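UTP-glucose-1-phosphate uridylyltransferase 2 (PDB 3GUE) probably joins UTP and alpha-D-glucose 1-phosphate to make UDP-glucose and diphosphate, and binds UDP-glucose. Local coordinates at residues A72-A77 with A225-R230; K315-D318 with V323-L326; S386-V391 with K406-D411. All blocks are in the same frame, centred on the assembly; numbering follows the deposited sequence.

Interaction 1 of 3, residues A72-A77 with A225-R230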
ATOM      1  N   ALA A  72     -25.580  14.646  -2.710  1.00 24.42           N
ATOM      2  CA  ALA A  72     -24.852  15.917  -2.618  1.00 24.32           C
ATOM      3  C   ALA A  72     -23.389  15.776  -2.157  1.00 24.95           C
ATOM      4  O   ALA A  72     -22.509  16.490  -2.666  1.00 24.94           O
ATOM      5  CB  ALA A  72     -25.613  16.908  -1.746  1.00 24.97           C
ATOM      6  N   LEU A  73     -23.134  14.851  -1.225  1.00 24.24           N
ATOM      7  CA  LEU A  73     -21.761  14.480  -0.825  1.00 25.23           C
ATOM      8  C   LEU A  73     -20.943  13.738  -1.872  1.00 24.92           C
ATOM      9  O   LEU A  73     -19.747  14.007  -2.029  1.00 25.20           O
ATOM     10  CB  LEU A  73     -21.747  13.694   0.503  1.00 24.66           C
ATOM     11  CG  LEU A  73     -22.100  14.547   1.728  1.00 26.64           C
ATOM     12  CD1 LEU A  73     -22.404  13.657   2.911  1.00 25.68           C
ATOM     13  CD2 LEU A  73     -21.008  15.644   2.072  1.00 23.84           C
ATOM     14  N   LEU A  74     -21.555  12.789  -2.579  1.00 24.85           N
ATOM     15  CA  LEU A  74     -20.858  12.095  -3.665  1.00 25.08           C
ATOM     16  C   LEU A  74     -20.411  13.085  -4.743  1.00 25.16           C
ATOM     17  O   LEU A  74     -19.311  12.980  -5.314  1.00 24.13           O
ATOM     18  CB  LEU A  74     -21.762  11.027  -4.286  1.00 25.44           C
ATOM     19  CG  LEU A  74     -21.162  10.267  -5.464  1.00 26.01           C
ATOM     20  CD1 LEU A  74     -19.913   9.463  -5.099  1.00 28.12           C
ATOM     21  CD2 LEU A  74     -22.220   9.390  -6.125  1.00 26.59           C
ATOM     22  N   ARG A  75     -21.268  14.071  -5.001  1.00 24.17           N
ATOM     23  CA  ARG A  75     -20.918  15.142  -5.912  1.00 25.90           C
ATOM     24  C   ARG A  75     -19.690  15.920  -5.436  1.00 26.07           C
ATOM     25  O   ARG A  75     -19.023  16.576  -6.230  1.00 27.33           O
ATOM     26  CB  ARG A  75     -22.126  16.069  -6.118  1.00 25.38           C
ATOM     27  CG  ARG A  75     -23.245  15.460  -6.960  1.00 25.65           C
ATOM     28  CD  ARG A  75     -24.142  16.558  -7.510  1.00 26.27           C
ATOM     29  NE  ARG A  75     -24.853  17.256  -6.441  1.00 27.68           N
ATOM     30  CZ  ARG A  75     -26.012  16.871  -5.905  1.00 28.16           C
ATOM     31  NH1 ARG A  75     -26.649  15.785  -6.340  1.00 27.66           N
ATOM     32  NH2 ARG A  75     -26.527  17.568  -4.903  1.00 27.64           N
ATOM     33  N   GLN A  76     -19.379  15.836  -4.143  1.00 26.91           N
ATOM     34  CA  GLN A  76     -18.163  16.482  -3.593  1.00 26.70           C
ATOM     35  C   GLN A  76     -16.915  15.569  -3.534  1.00 26.92           C
ATOM     36  O   GLN A  76     -15.828  16.006  -3.105  1.00 26.49           O
ATOM     37  CB  GLN A  76     -18.462  17.031  -2.196  1.00 26.65           C
ATOM     38  CG  GLN A  76     -19.326  18.289  -2.239  1.00 25.56           C
ATOM     39  CD  GLN A  76     -19.901  18.724  -0.898  1.00 25.48           C
ATOM     40  OE1 GLN A  76     -20.844  19.518  -0.852  1.00 24.89           O
ATOM     41  NE2 GLN A  76     -19.358  18.210   0.185  1.00 20.81           N
ATOM     42  N   ALA A  77     -17.081  14.317  -3.957  1.00 27.35           N
ATOM     43  CA  ALA A  77     -16.069  13.290  -3.755  1.00 27.12           C
ATOM     44  C   ALA A  77     -15.136  13.084  -4.979  1.00 27.76           C
ATOM     45  O   ALA A  77     -15.510  13.344  -6.113  1.00 27.76           O
ATOM     46  CB  ALA A  77     -16.729  12.007  -3.313  1.00 27.42           C
ATOM     47  N   ALA A 225     -11.034  -2.044  -2.611  1.00 27.45           N
ATOM     48  CA  ALA A 225     -11.377  -0.693  -2.153  1.00 29.08           C
ATOM     49  C   ALA A 225     -12.641  -0.189  -2.856  1.00 30.00           C
ATOM     50  O   ALA A 225     -12.820  -0.404  -4.055  1.00 30.04           O
ATOM     51  CB  ALA A 225     -10.188   0.270  -2.364  1.00 29.14           C
ATOM     52  N   THR A 226     -13.551   0.383  -2.080  1.00 29.88           N
ATOM     53  CA  THR A 226     -14.817   0.873  -2.605  1.00 30.88           C
ATOM     54  C   THR A 226     -15.136   2.260  -2.033  1.00 29.74           C
ATOM     55  O   THR A 226     -14.968   2.523  -0.836  1.00 30.17           O
ATOM     56  CB  THR A 226     -16.011  -0.168  -2.392  1.00 31.16           C
ATOM     57  OG1 THR A 226     -17.167   0.250  -3.112  1.00 33.17           O
ATOM     58  CG2 THR A 226     -16.400  -0.337  -0.903  1.00 33.80           C
ATOM     59  N   LEU A 227     -15.573   3.154  -2.902  1.00 29.37           N
ATOM     60  CA  LEU A 227     -16.182   4.381  -2.431  1.00 28.62           C
ATOM     61  C   LEU A 227     -17.579   4.036  -1.843  1.00 27.79           C
ATOM     62  O   LEU A 227     -18.503   3.675  -2.576  1.00 28.06           O
ATOM     63  CB  LEU A 227     -16.274   5.375  -3.581  1.00 28.52           C
ATOM     64  CG  LEU A 227     -16.438   6.819  -3.102  1.00 29.80           C
ATOM     65  CD1 LEU A 227     -15.753   7.820  -4.046  1.00 31.41           C
ATOM     66  CD2 LEU A 227     -17.882   7.181  -2.861  1.00 31.47           C
ATOM     67  N   ASP A 228     -17.716   4.110  -0.521  1.00 27.39           N
ATOM     68  CA  ASP A 228     -19.001   3.814   0.154  1.00 26.50           C
ATOM     69  C   ASP A 228     -19.654   5.138   0.470  1.00 25.97           C
ATOM     70  O   ASP A 228     -19.193   5.853   1.363  1.00 25.52           O
ATOM     71  CB  ASP A 228     -18.760   3.037   1.454  1.00 26.90           C
ATOM     72  CG  ASP A 228     -20.058   2.573   2.141  1.00 27.24           C
ATOM     73  OD1 ASP A 228     -21.165   3.133   1.949  1.00 23.97           O
ATOM     74  OD2 ASP A 228     -19.955   1.605   2.917  1.00 29.88           O
ATOM     75  N   VAL A 229     -20.697   5.503  -0.269  1.00 25.77           N
ATOM     76  CA  VAL A 229     -21.377   6.768   0.030  1.00 26.54           C
ATOM     77  C   VAL A 229     -21.977   6.804   1.474  1.00 27.33           C
ATOM     78  O   VAL A 229     -22.004   7.866   2.098  1.00 26.85           O
ATOM     79  CB  VAL A 229     -22.389   7.185  -1.072  1.00 27.09           C
ATOM     80  CG1 VAL A 229     -22.978   8.578  -0.783  1.00 26.42           C
ATOM     81  CG2 VAL A 229     -21.725   7.162  -2.454  1.00 25.34           C
ATOM     82  N   ARG A 230     -22.384   5.652   2.019  1.00 27.98           N
ATOM     83  CA  ARG A 230     -22.924   5.590   3.407  1.00 29.88           C
ATOM     84  C   ARG A 230     -21.844   5.842   4.502  1.00 29.62           C
ATOM     85  O   ARG A 230     -22.154   6.322   5.593  1.00 30.17           O
ATOM     86  CB  ARG A 230     -23.713   4.281   3.666  1.00 29.35           C
ATOM     87  CG  ARG A 230     -24.873   4.036   2.672  1.00 31.01           C
ATOM     88  CD  ARG A 230     -25.835   2.900   3.119  1.00 31.70           C
ATOM     89  NE  ARG A 230     -25.294   1.572   2.825  1.00 38.13           N
ATOM     90  CZ  ARG A 230     -25.820   0.697   1.962  1.00 40.01           C
ATOM     91  NH1 ARG A 230     -26.942   0.980   1.287  1.00 40.60           N
ATOM     92  NH2 ARG A 230     -25.217  -0.479   1.772  1.00 38.63           N
TER
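The backbones of 72-77 and 225-230 come closest where the CA atoms of Leu74 and Val229 lie 6.5 Å apart, and they diverge to 9.0 Å between the CA atoms of Ala77 and Leu227. The contact is wholly apolar, and two of its three pairs share one methyl group. Leu74 CD1 meets Leu227 CD2 at 3.8 Å and Val229 CG2 at 3.9 Å. It gets there because CG stands opposite the backbone N (chi1 178°), which swings the branched end across to the other segment although the CB bond does not aim at it. The side chains of Val229 and Leu74 cross at about a right angle, with Val229 CG2, the methyl beside its own backbone N, doing the touching. Leu227 offers both methyls: CD2 goes to Leu74, while CD1 lies a looser 4.4 Å from Ala77 CB. Phe118 of helix 107-122 touches both leucines. A type I turn spans Leu74 to Ala77, with Ala77 N bonded to Leu74 O at 2.9 Å, and Asp228 N-caps helix 229-237 through a weak bond from Arg230 N to OD1, while its OD2 forms a salt bridge with Arg371. The contact thus joins the approach to strand 77-83 with the connection from strand 214-219 to helix 229-237; these strands are parallel neighbours in the central mixed sheet, consistent with the family's GT-A fold.

Interaction 2 of 3, residues K315-D318 with V323-L326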
ATOM      1  N   LYS A 315      -6.898  23.777   5.465  1.00 28.54           N
ATOM      2  CA  LYS A 315      -6.759  24.545   6.711  1.00 29.17           C
ATOM      3  C   LYS A 315      -5.551  24.113   7.548  1.00 29.25           C
ATOM      4  O   LYS A 315      -4.868  24.956   8.125  1.00 29.69           O
ATOM      5  CB  LYS A 315      -8.055  24.454   7.540  1.00 28.89           C
ATOM      6  CG  LYS A 315      -9.238  25.139   6.865  1.00 30.24           C
ATOM      7  CD  LYS A 315     -10.576  24.787   7.525  1.00 30.24           C
ATOM      8  CE  LYS A 315     -10.893  25.703   8.690  1.00 30.59           C
ATOM      9  NZ  LYS A 315     -12.313  25.559   9.162  1.00 32.27           N
ATOM     10  N   MET A 316      -5.283  22.811   7.605  1.00 29.70           N
ATOM     11  CA  MET A 316      -4.098  22.316   8.313  1.00 30.58           C
ATOM     12  C   MET A 316      -2.810  22.753   7.613  1.00 29.38           C
ATOM     13  O   MET A 316      -1.917  23.321   8.253  1.00 29.02           O
ATOM     14  CB  MET A 316      -4.154  20.801   8.475  1.00 30.66           C
ATOM     15  CG  MET A 316      -3.235  20.234   9.574  1.00 31.77           C
ATOM     16  SD  MET A 316      -3.561  18.477   9.869  1.00 35.02           S
ATOM     17  CE  MET A 316      -5.314  18.411   9.470  1.00 33.95           C
ATOM     18  N   MET A 317      -2.738  22.529   6.300  1.00 28.79           N
ATOM     19  CA  MET A 317      -1.539  22.836   5.519  1.00 28.46           C
ATOM     20  C   MET A 317      -1.178  24.321   5.614  1.00 28.19           C
ATOM     21  O   MET A 317      -0.011  24.656   5.812  1.00 27.67           O
ATOM     22  CB  MET A 317      -1.676  22.391   4.048  1.00 28.33           C
ATOM     23  CG  MET A 317      -1.852  20.885   3.813  1.00 29.40           C
ATOM     24  SD  MET A 317      -0.554  19.802   4.408  1.00 32.63           S
ATOM     25  CE  MET A 317       0.729  20.118   3.199  1.00 30.78           C
ATOM     26  N   ASP A 318      -2.184  25.193   5.479  1.00 27.97           N
ATOM     27  CA  ASP A 318      -2.010  26.638   5.641  1.00 28.45           C
ATOM     28  C   ASP A 318      -1.472  26.954   7.027  1.00 28.31           C
ATOM     29  O   ASP A 318      -0.484  27.668   7.165  1.00 29.18           O
ATOM     30  CB  ASP A 318      -3.340  27.387   5.441  1.00 28.61           C
ATOM     31  CG  ASP A 318      -3.673  27.639   3.971  1.00 29.47           C
ATOM     32  OD1 ASP A 318      -2.748  27.611   3.118  1.00 27.99           O
ATOM     33  OD2 ASP A 318      -4.867  27.910   3.681  1.00 28.70           O
ATOM     34  N   VAL A 323       3.887  22.169   6.078  1.00 26.71           N
ATOM     35  CA  VAL A 323       4.740  21.150   6.724  1.00 26.92           C
ATOM     36  C   VAL A 323       3.998  20.303   7.786  1.00 27.33           C
ATOM     37  O   VAL A 323       3.955  20.672   8.969  1.00 26.44           O
ATOM     38  CB  VAL A 323       6.084  21.799   7.280  1.00 26.79           C
ATOM     39  CG1 VAL A 323       6.995  20.760   7.937  1.00 26.46           C
ATOM     40  CG2 VAL A 323       6.835  22.486   6.164  1.00 25.67           C
ATOM     41  N   LEU A 324       3.405  19.178   7.354  1.00 27.44           N
ATOM     42  CA  LEU A 324       2.807  18.215   8.292  1.00 28.80           C
ATOM     43  C   LEU A 324       3.887  17.466   9.085  1.00 28.93           C
ATOM     44  O   LEU A 324       4.915  17.077   8.527  1.00 28.42           O
ATOM     45  CB  LEU A 324       1.929  17.175   7.572  1.00 28.81           C
ATOM     46  CG  LEU A 324       0.669  17.671   6.869  1.00 30.62           C
ATOM     47  CD1 LEU A 324      -0.075  16.520   6.208  1.00 30.03           C
ATOM     48  CD2 LEU A 324      -0.262  18.460   7.808  1.00 31.37           C
ATOM     49  N   ARG A 325       3.621  17.252  10.374  1.00 29.10           N
ATOM     50  CA  ARG A 325       4.558  16.571  11.265  1.00 29.80           C
ATOM     51  C   ARG A 325       4.356  15.062  11.213  1.00 29.55           C
ATOM     52  O   ARG A 325       4.195  14.441  12.262  1.00 30.28           O
ATOM     53  CB  ARG A 325       4.363  17.038  12.726  1.00 29.97           C
ATOM     54  CG  ARG A 325       4.354  18.534  12.948  1.00 30.07           C
ATOM     55  CD  ARG A 325       4.149  18.907  14.430  1.00 30.67           C
ATOM     56  NE  ARG A 325       2.750  19.202  14.768  1.00 31.27           N
ATOM     57  CZ  ARG A 325       1.870  18.309  15.226  1.00 31.69           C
ATOM     58  NH1 ARG A 325       2.220  17.045  15.406  1.00 32.46           N
ATOM     59  NH2 ARG A 325       0.625  18.681  15.502  1.00 33.59           N
ATOM     60  N   LEU A 326       4.328  14.467  10.016  1.00 28.74           N
ATOM     61  CA  LEU A 326       4.233  13.013   9.910  1.00 27.84           C
ATOM     62  C   LEU A 326       5.519  12.373  10.439  1.00 27.32           C
ATOM     63  O   LEU A 326       6.605  12.895  10.206  1.00 27.70           O
ATOM     64  CB  LEU A 326       3.982  12.585   8.456  1.00 27.75           C
ATOM     65  CG  LEU A 326       2.609  12.858   7.818  1.00 27.60           C
ATOM     66  CD1 LEU A 326       2.651  12.500   6.345  1.00 28.74           C
ATOM     67  CD2 LEU A 326       1.509  12.052   8.478  1.00 25.64           C
TER
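Leu324 reaches back onto Met317 and Met316 in a helix-loop-strand connection, in which the chain leaves helix 310-319 and folds against its last turns before entering strand 329-334. Traced outward, the leucine makes its closest approach at the branch point. Its CB remains 4.8 Å from Met317 SD. CG, placed opposite the carbonyl carbon (chi1 -65°), is the closest atom, 3.5 Å from that sulfur. CD1 also borders the sulfur, at 3.8 Å. CD2 lies between the two methionines, 3.7 Å from Met317 SD and 3.9 Å from Met316 CG, with Met316 SD as near to it as that CG. The sulfur of Met317 thus rests against the whole fork of the leucine. Met317 brings its sulfur there through the bend at chi2 (-59°), whereas Met316 stays extended as far as its sulfur. Both methionines cross Leu324 at about a right angle. Helix 194-201 borders the cluster through Tyr195 on Leu324 and Tyr199 on Met317; the hydroxyl of this second tyrosine is also hydrogen-bonded to Asp318 OD1. Just beyond the leucine, Arg325 centres an inverse gamma turn, marked by a weak bond of 3.1 Å from Leu326 N to Leu324 O.

Interaction 3 of 3, residues S386-V391 with K406-D411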
ATOM      1  N   SER A 386      -5.154 -16.726  -7.718  1.00 27.35           N
ATOM      2  CA  SER A 386      -5.920 -17.955  -7.528  1.00 26.57           C
ATOM      3  C   SER A 386      -7.435 -17.723  -7.328  1.00 25.97           C
ATOM      4  O   SER A 386      -7.878 -16.614  -7.020  1.00 25.39           O
ATOM      5  CB  SER A 386      -5.388 -18.710  -6.314  1.00 25.97           C
ATOM      6  OG  SER A 386      -5.988 -18.167  -5.162  1.00 24.41           O
ATOM      7  N   ASP A 387      -8.183 -18.828  -7.415  1.00 26.21           N
ATOM      8  CA  ASP A 387      -9.649 -18.861  -7.273  1.00 26.50           C
ATOM      9  C   ASP A 387     -10.115 -18.531  -5.816  1.00 27.13           C
ATOM     10  O   ASP A 387     -11.314 -18.536  -5.506  1.00 27.67           O
ATOM     11  CB  ASP A 387     -10.214 -20.220  -7.775  1.00 25.27           C
ATOM     12  CG  ASP A 387      -9.784 -21.422  -6.913  1.00 24.31           C
ATOM     13  OD1 ASP A 387      -9.071 -21.217  -5.951  1.00 20.92           O
ATOM     14  OD2 ASP A 387     -10.194 -22.588  -7.172  1.00 21.73           O
ATOM     15  N   ALA A 388      -9.162 -18.262  -4.935  1.00 26.26           N
ATOM     16  CA  ALA A 388      -9.484 -17.737  -3.608  1.00 27.44           C
ATOM     17  C   ALA A 388     -10.132 -16.357  -3.706  1.00 26.74           C
ATOM     18  O   ALA A 388     -10.890 -15.962  -2.813  1.00 26.79           O
ATOM     19  CB  ALA A 388      -8.220 -17.662  -2.730  1.00 26.83           C
ATOM     20  N   TYR A 389      -9.797 -15.631  -4.772  1.00 25.63           N
ATOM     21  CA  TYR A 389     -10.326 -14.288  -5.008  1.00 26.14           C
ATOM     22  C   TYR A 389     -11.162 -14.279  -6.261  1.00 25.63           C
ATOM     23  O   TYR A 389     -10.859 -14.989  -7.189  1.00 24.81           O
ATOM     24  CB  TYR A 389      -9.206 -13.242  -5.055  1.00 25.14           C
ATOM     25  CG  TYR A 389      -8.707 -12.880  -3.665  1.00 26.93           C
ATOM     26  CD1 TYR A 389      -9.236 -11.786  -2.966  1.00 26.11           C
ATOM     27  CD2 TYR A 389      -7.718 -13.643  -3.033  1.00 25.97           C
ATOM     28  CE1 TYR A 389      -8.793 -11.467  -1.676  1.00 25.87           C
ATOM     29  CE2 TYR A 389      -7.274 -13.324  -1.746  1.00 24.13           C
ATOM     30  CZ  TYR A 389      -7.801 -12.246  -1.077  1.00 26.46           C
ATOM     31  OH  TYR A 389      -7.337 -11.924   0.208  1.00 26.59           O
ATOM     32  N   GLN A 390     -12.227 -13.484  -6.259  1.00 26.20           N
ATOM     33  CA  GLN A 390     -13.214 -13.537  -7.313  1.00 26.54           C
ATOM     34  C   GLN A 390     -13.519 -12.135  -7.765  1.00 25.80           C
ATOM     35  O   GLN A 390     -13.484 -11.217  -6.970  1.00 25.49           O
ATOM     36  CB  GLN A 390     -14.533 -14.173  -6.798  1.00 26.57           C
ATOM     37  CG  GLN A 390     -14.375 -15.539  -6.133  1.00 29.32           C
ATOM     38  CD  GLN A 390     -15.678 -16.152  -5.671  1.00 28.78           C
ATOM     39  OE1 GLN A 390     -16.713 -15.492  -5.603  1.00 33.59           O
ATOM     40  NE2 GLN A 390     -15.634 -17.445  -5.366  1.00 33.45           N
ATOM     41  N   VAL A 391     -13.879 -11.994  -9.034  1.00 25.29           N
ATOM     42  CA  VAL A 391     -14.331 -10.728  -9.592  1.00 25.63           C
ATOM     43  C   VAL A 391     -15.840 -10.517  -9.367  1.00 25.45           C
ATOM     44  O   VAL A 391     -16.650 -11.375  -9.664  1.00 25.41           O
ATOM     45  CB  VAL A 391     -13.920 -10.606 -11.083  1.00 25.94           C
ATOM     46  CG1 VAL A 391     -14.306  -9.245 -11.667  1.00 25.97           C
ATOM     47  CG2 VAL A 391     -12.422 -10.831 -11.197  1.00 26.07           C
ATOM     48  N   LYS A 406     -11.275 -15.096   5.981  1.00 27.32           N
ATOM     49  CA  LYS A 406      -9.874 -15.351   6.307  1.00 28.00           C
ATOM     50  C   LYS A 406      -9.110 -15.815   5.068  1.00 28.04           C
ATOM     51  O   LYS A 406      -9.332 -16.929   4.590  1.00 28.31           O
ATOM     52  CB  LYS A 406      -9.716 -16.393   7.420  1.00 27.59           C
ATOM     53  CG  LYS A 406     -10.288 -16.013   8.776  1.00 28.70           C
ATOM     54  CD  LYS A 406     -10.043 -17.127   9.783  1.00 28.49           C
ATOM     55  CE  LYS A 406     -11.249 -17.346  10.674  1.00 30.65           C
ATOM     56  NZ  LYS A 406     -11.106 -16.719  12.019  1.00 30.31           N
ATOM     57  N   PRO A 407      -8.203 -14.960   4.535  1.00 28.10           N
ATOM     58  CA  PRO A 407      -7.465 -15.404   3.359  1.00 28.26           C
ATOM     59  C   PRO A 407      -6.606 -16.625   3.703  1.00 28.56           C
ATOM     60  O   PRO A 407      -6.230 -16.799   4.878  1.00 28.89           O
ATOM     61  CB  PRO A 407      -6.562 -14.207   3.032  1.00 28.63           C
ATOM     62  CG  PRO A 407      -7.254 -13.015   3.689  1.00 27.62           C
ATOM     63  CD  PRO A 407      -7.813 -13.595   4.948  1.00 27.23           C
ATOM     64  N   PRO A 408      -6.295 -17.468   2.691  1.00 29.09           N
ATOM     65  CA  PRO A 408      -5.338 -18.554   2.937  1.00 29.10           C
ATOM     66  C   PRO A 408      -4.062 -17.929   3.505  1.00 28.83           C
ATOM     67  O   PRO A 408      -3.657 -16.852   3.038  1.00 28.93           O
ATOM     68  CB  PRO A 408      -5.022 -19.072   1.532  1.00 29.19           C
ATOM     69  CG  PRO A 408      -6.154 -18.669   0.684  1.00 30.08           C
ATOM     70  CD  PRO A 408      -6.751 -17.428   1.286  1.00 28.85           C
ATOM     71  N   ALA A 409      -3.448 -18.563   4.503  1.00 28.94           N
ATOM     72  CA  ALA A 409      -2.190 -18.041   5.032  1.00 28.58           C
ATOM     73  C   ALA A 409      -1.016 -18.668   4.252  1.00 28.20           C
ATOM     74  O   ALA A 409      -0.625 -19.819   4.495  1.00 27.79           O
ATOM     75  CB  ALA A 409      -2.077 -18.303   6.529  1.00 28.08           C
ATOM     76  N   ILE A 410      -0.464 -17.909   3.317  1.00 28.30           N
ATOM     77  CA  ILE A 410       0.567 -18.423   2.378  1.00 28.67           C
ATOM     78  C   ILE A 410       1.992 -17.981   2.794  1.00 29.24           C
ATOM     79  O   ILE A 410       2.311 -16.774   2.791  1.00 28.06           O
ATOM     80  CB  ILE A 410       0.239 -18.027   0.911  1.00 28.55           C
ATOM     81  CG1 ILE A 410      -1.206 -18.419   0.547  1.00 27.62           C
ATOM     82  CG2 ILE A 410       1.270 -18.661  -0.100  1.00 28.16           C
ATOM     83  CD1 ILE A 410      -1.695 -17.915  -0.830  1.00 30.86           C
ATOM     84  N   ASP A 411       2.823 -18.968   3.154  1.00 28.85           N
ATOM     85  CA  ASP A 411       4.239 -18.746   3.488  1.00 29.12           C
ATOM     86  C   ASP A 411       5.118 -19.362   2.393  1.00 28.90           C
ATOM     87  O   ASP A 411       5.265 -20.605   2.268  1.00 28.35           O
ATOM     88  CB  ASP A 411       4.581 -19.303   4.878  1.00 28.97           C
ATOM     89  CG  ASP A 411       6.069 -19.190   5.239  1.00 30.00           C
ATOM     90  OD1 ASP A 411       6.898 -18.660   4.477  1.00 30.28           O
ATOM     91  OD2 ASP A 411       6.431 -19.664   6.322  1.00 30.84           O
TER
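Tyr389 and Ala388 meet consecutive prolines, Pro407 and Pro408, in a buried contact made by van der Waals packing. The phenol works through its end: OH lies 3.6 Å from Pro407 CG and 3.7 Å from Pro407 CB, so the oxygen sits off the mean plane of the proline ring and beyond its CB-CG bond, and the two side chains cross at a slant. Setting CG opposite the carbonyl carbon (chi1 -78°) extends the ring from the strand across to the proline. The shorter Ala388 aims its CB at Pro408 and approaches CG of that ring at 4.1 Å. Leu399, in the strand paired with 389-391, touches both Tyr389 and Pro408.

Hydrogen bonds shape the 386-391 side locally. Ser386 OG accepts from Ala388 N at 3.2 Å with an N-H...O angle of 158°, an ST turn, and Tyr389 N bonds to Ser386 O at 3.1 Å across a type I turn. The Asp387 carboxylate ties this turn to Ser433, Leu434 and Arg435. The turn follows helix 378-385 and opens the hairpin of 389-391 and 397-399. The prolines lead directly into 409-412, the first strand of a four-stranded parallel sheet, consistent with entry into the C-terminal left-handed beta-helix known from eukaryotic UDP-glucose pyrophosphorylases.

The three contacts are separate and follow one another along the chain. Interactions 1 and 2 have centres about 25 Å apart and nearest atoms about 13 Å apart; for interactions 1 and 3 the values are about 28 Å and about 10 Å. Interactions 2 and 3 lie on opposite sides of the chain's centre, about 39 Å between centres. Two of them come moderately near the UDP-glucose site without lining it: the side chain of Leu324 in interaction 2 is about 12 Å from that of the ligand-binding His191, and the side chain of Tyr389 in interaction 3 is about 11 Å from the bound UDP-glucose. Interaction 1 is structural packing away from the known binding residues.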